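Local coordinates for 2-oxoglutarate (2OG) and Fe(II)-dependent oxygenase superfamily protein (Arabidopsis thaliana, PDB 6KWA) that probably catalyses the irreversible oxidation of the auxin indole-3-acetic acid to inactive 2-oxoindole-3-acetic acid, using iron(II) and 2-oxoglutarate, at residues A[136-141]-A[256-261]. Numbering follows the deposited sequence.
Sequences LVETDF and PSEFVD
Glu138 and Glu258 meet tip to tip where two loops of this double-stranded beta-helix oxygenase come together, well away from the metal site: 136-141, which follows helix 106-133, and 256-261, with its short 3-10 turn, beyond strand 237-245. The carboxylate planes are 69° apart, and Glu138 OE1 lies 3.0 Å from Glu258 OE2. Two carboxylates this close would be expected to repel if both are ionised, and would probably raise each other's pKa. Both chains bend at chi2 (83° in Glu138), which brings each CD round toward the other loop. Beside the pair, Val137 CG2 sits 3.5 Å from Glu258 OE2, and Pro256 CB packs against Glu138 CD at 4.0 Å. The apolar part lies deeper: Leu136 crosses Phe259 at about a right angle, Leu136 CD2 lying 3.7 Å from Phe259 CE2, while its other methyl, CD1, touches Glu258 CB. Trp218 of helix 213-218 contacts Leu136, Pro256 and Phe259. An alanine at Glu138 would probably leave Pro256 CB without the carboxylate it packs on and break the water link to the second loop. In that link the water oxygen lies 2.9 Å from Ser257 N, which donates to it, and the water in turn donates to Glu138 OE2.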
ATOM      1  N   LEU A 136     -22.335  -4.301   7.240  1.00 41.40           N
ATOM      2  CA  LEU A 136     -22.300  -3.143   8.111  1.00 42.93           C
ATOM      3  C   LEU A 136     -23.158  -2.009   7.585  1.00 46.66           C
ATOM      4  O   LEU A 136     -23.394  -1.914   6.371  1.00 41.10           O
ATOM      5  CB  LEU A 136     -20.867  -2.646   8.268  1.00 46.46           C
ATOM      6  CG  LEU A 136     -19.952  -3.129   9.388  1.00 51.14           C
ATOM      7  CD1 LEU A 136     -20.251  -4.525   9.869  1.00 45.59           C
ATOM      8  CD2 LEU A 136     -18.484  -2.927   8.986  1.00 44.90           C
ATOM      9  N   VAL A 137     -23.623  -1.176   8.512  1.00 45.01           N
ATOM     10  CA  VAL A 137     -24.385   0.021   8.187  1.00 49.14           C
ATOM     11  C   VAL A 137     -23.437   1.174   7.909  1.00 51.15           C
ATOM     12  O   VAL A 137     -23.760   2.074   7.146  1.00 51.01           O
ATOM     13  CB  VAL A 137     -25.391   0.404   9.307  1.00 48.20           C
ATOM     14  CG1 VAL A 137     -26.394  -0.731   9.491  1.00 47.76           C
ATOM     15  CG2 VAL A 137     -24.682   0.699  10.604  1.00 47.29           C
ATOM     16  N   GLU A 138     -22.261   1.149   8.533  1.00 52.37           N
ATOM     17  CA  GLU A 138     -21.311   2.228   8.360  1.00 49.66           C
ATOM     18  C   GLU A 138     -20.526   2.057   7.052  1.00 48.85           C
ATOM     19  O   GLU A 138     -19.314   1.876   7.060  1.00 51.10           O
ATOM     20  CB  GLU A 138     -20.340   2.233   9.544  1.00 50.50           C
ATOM     21  CG  GLU A 138     -20.981   2.329  10.930  1.00 55.76           C
ATOM     22  CD  GLU A 138     -21.479   0.989  11.488  1.00 55.09           C
ATOM     23  OE1 GLU A 138     -21.416  -0.035  10.785  1.00 52.41           O
ATOM     24  OE2 GLU A 138     -21.950   0.962  12.644  1.00 60.73           O
ATOM     25  N   THR A 139     -21.197   2.219   5.921  1.00 49.49           N
ATOM     26  CA  THR A 139     -20.551   1.940   4.644  1.00 50.81           C
ATOM     27  C   THR A 139     -19.694   3.120   4.193  1.00 52.18           C
ATOM     28  O   THR A 139     -19.107   3.089   3.125  1.00 51.68           O
ATOM     29  CB  THR A 139     -21.586   1.573   3.554  1.00 54.81           C
ATOM     30  OG1 THR A 139     -22.553   2.626   3.437  1.00 50.60           O
ATOM     31  CG2 THR A 139     -22.317   0.254   3.928  1.00 46.45           C
ATOM     32  N   ASP A 140     -19.622   4.144   5.032  1.00 48.07           N
ATOM     33  CA  ASP A 140     -18.865   5.347   4.747  1.00 53.44           C
ATOM     34  C   ASP A 140     -17.775   5.562   5.807  1.00 50.12           C
ATOM     35  O   ASP A 140     -17.316   6.682   5.987  1.00 46.60           O
ATOM     36  CB  ASP A 140     -19.804   6.561   4.747  1.00 55.78           C
ATOM     37  CG  ASP A 140     -20.643   6.676   3.481  1.00 63.90           C
ATOM     38  OD1 ASP A 140     -20.376   5.963   2.481  1.00 65.26           O
ATOM     39  OD2 ASP A 140     -21.647   7.426   3.529  1.00 70.01           O
ATOM     40  N   PHE A 141     -17.362   4.503   6.503  1.00 47.47           N
ATOM     41  CA  PHE A 141     -16.492   4.662   7.678  1.00 44.70           C
ATOM     42  C   PHE A 141     -15.150   5.320   7.370  1.00 45.51           C
ATOM     43  O   PHE A 141     -14.511   5.939   8.237  1.00 46.46           O
ATOM     44  CB  PHE A 141     -16.234   3.312   8.355  1.00 42.09           C
ATOM     45  CG  PHE A 141     -15.433   2.352   7.533  1.00 41.14           C
ATOM     46  CD1 PHE A 141     -14.067   2.222   7.742  1.00 47.45           C
ATOM     47  CD2 PHE A 141     -16.038   1.546   6.577  1.00 43.86           C
ATOM     48  CE1 PHE A 141     -13.310   1.282   7.010  1.00 44.27           C
ATOM     49  CE2 PHE A 141     -15.292   0.604   5.852  1.00 43.01           C
ATOM     50  CZ  PHE A 141     -13.925   0.487   6.063  1.00 42.12           C
ATOM     51  N   PRO A 256     -16.622  -0.417  14.826  1.00 60.87           N
ATOM     52  CA  PRO A 256     -18.083  -0.438  14.774  1.00 59.66           C
ATOM     53  C   PRO A 256     -18.625  -1.515  15.724  1.00 62.88           C
ATOM     54  O   PRO A 256     -18.117  -2.644  15.756  1.00 63.39           O
ATOM     55  CB  PRO A 256     -18.369  -0.787  13.314  1.00 59.96           C
ATOM     56  CG  PRO A 256     -17.204  -0.205  12.567  1.00 55.22           C
ATOM     57  CD  PRO A 256     -16.016  -0.303  13.488  1.00 55.23           C
ATOM     58  N   SER A 257     -19.621  -1.142  16.516  1.00 60.55           N
ATOM     59  CA  SER A 257     -20.231  -2.011  17.527  1.00 59.46           C
ATOM     60  C   SER A 257     -20.479  -3.441  17.052  1.00 60.06           C
ATOM     61  O   SER A 257     -20.271  -4.397  17.812  1.00 60.20           O
ATOM     62  CB  SER A 257     -21.534  -1.393  18.023  1.00 58.99           C
ATOM     63  OG  SER A 257     -22.473  -1.339  16.961  1.00 62.52           O
ATOM     64  N   GLU A 258     -20.947  -3.584  15.810  1.00 52.87           N
ATOM     65  CA  GLU A 258     -21.269  -4.904  15.262  1.00 54.97           C
ATOM     66  C   GLU A 258     -20.155  -5.949  15.452  1.00 53.28           C
ATOM     67  O   GLU A 258     -20.422  -7.145  15.483  1.00 52.60           O
ATOM     68  CB  GLU A 258     -21.601  -4.831  13.761  1.00 52.06           C
ATOM     69  CG  GLU A 258     -22.848  -4.036  13.333  1.00 48.74           C
ATOM     70  CD  GLU A 258     -22.530  -2.660  12.791  1.00 56.99           C
ATOM     71  OE1 GLU A 258     -21.524  -2.063  13.235  1.00 55.97           O
ATOM     72  OE2 GLU A 258     -23.265  -2.208  11.862  1.00 53.23           O
ATOM     73  N   PHE A 259     -18.912  -5.481  15.491  1.00 51.65           N
ATOM     74  CA  PHE A 259     -17.732  -6.337  15.600  1.00 57.31           C
ATOM     75  C   PHE A 259     -17.410  -6.788  17.017  1.00 60.14           C
ATOM     76  O   PHE A 259     -16.655  -7.732  17.229  1.00 57.67           O
ATOM     77  CB  PHE A 259     -16.510  -5.608  15.050  1.00 52.95           C
ATOM     78  CG  PHE A 259     -16.430  -5.609  13.562  1.00 52.22           C
ATOM     79  CD1 PHE A 259     -16.533  -6.800  12.859  1.00 54.88           C
ATOM     80  CD2 PHE A 259     -16.245  -4.422  12.863  1.00 53.78           C
ATOM     81  CE1 PHE A 259     -16.460  -6.812  11.482  1.00 51.70           C
ATOM     82  CE2 PHE A 259     -16.164  -4.422  11.488  1.00 51.17           C
ATOM     83  CZ  PHE A 259     -16.268  -5.624  10.796  1.00 50.67           C
ATOM     84  N   VAL A 260     -17.909  -6.041  17.985  1.00 61.71           N
ATOM     85  CA  VAL A 260     -17.575  -6.325  19.358  1.00 65.66           C
ATOM     86  C   VAL A 260     -18.758  -6.887  20.101  1.00 68.51           C
ATOM     87  O   VAL A 260     -19.812  -6.254  20.181  1.00 69.08           O
ATOM     88  CB  VAL A 260     -17.089  -5.068  20.075  1.00 68.77           C
ATOM     89  CG1 VAL A 260     -16.610  -5.427  21.479  1.00 68.39           C
ATOM     90  CG2 VAL A 260     -15.978  -4.412  19.252  1.00 68.90           C
ATOM     91  N   ASP A 261     -18.579  -8.079  20.650  1.00 66.54           N
ATOM     92  CA  ASP A 261     -19.622  -8.677  21.456  1.00 65.36           C
ATOM     93  C   ASP A 261     -19.043  -9.743  22.377  1.00 67.66           C
ATOM     94  O   ASP A 261     -17.822  -9.910  22.471  1.00 66.89           O
ATOM     95  CB  ASP A 261     -20.738  -9.226  20.564  1.00 67.72           C
ATOM     96  CG  ASP A 261     -20.218 -10.076  19.432  1.00 69.70           C
ATOM     97  OD1 ASP A 261     -19.741 -11.198  19.718  1.00 64.30           O
ATOM     98  OD2 ASP A 261     -20.300  -9.613  18.257  1.00 69.45           O
TER
HETATM   99  O   HOH W   1     -20.706   1.395  15.602  1.00 61.56           O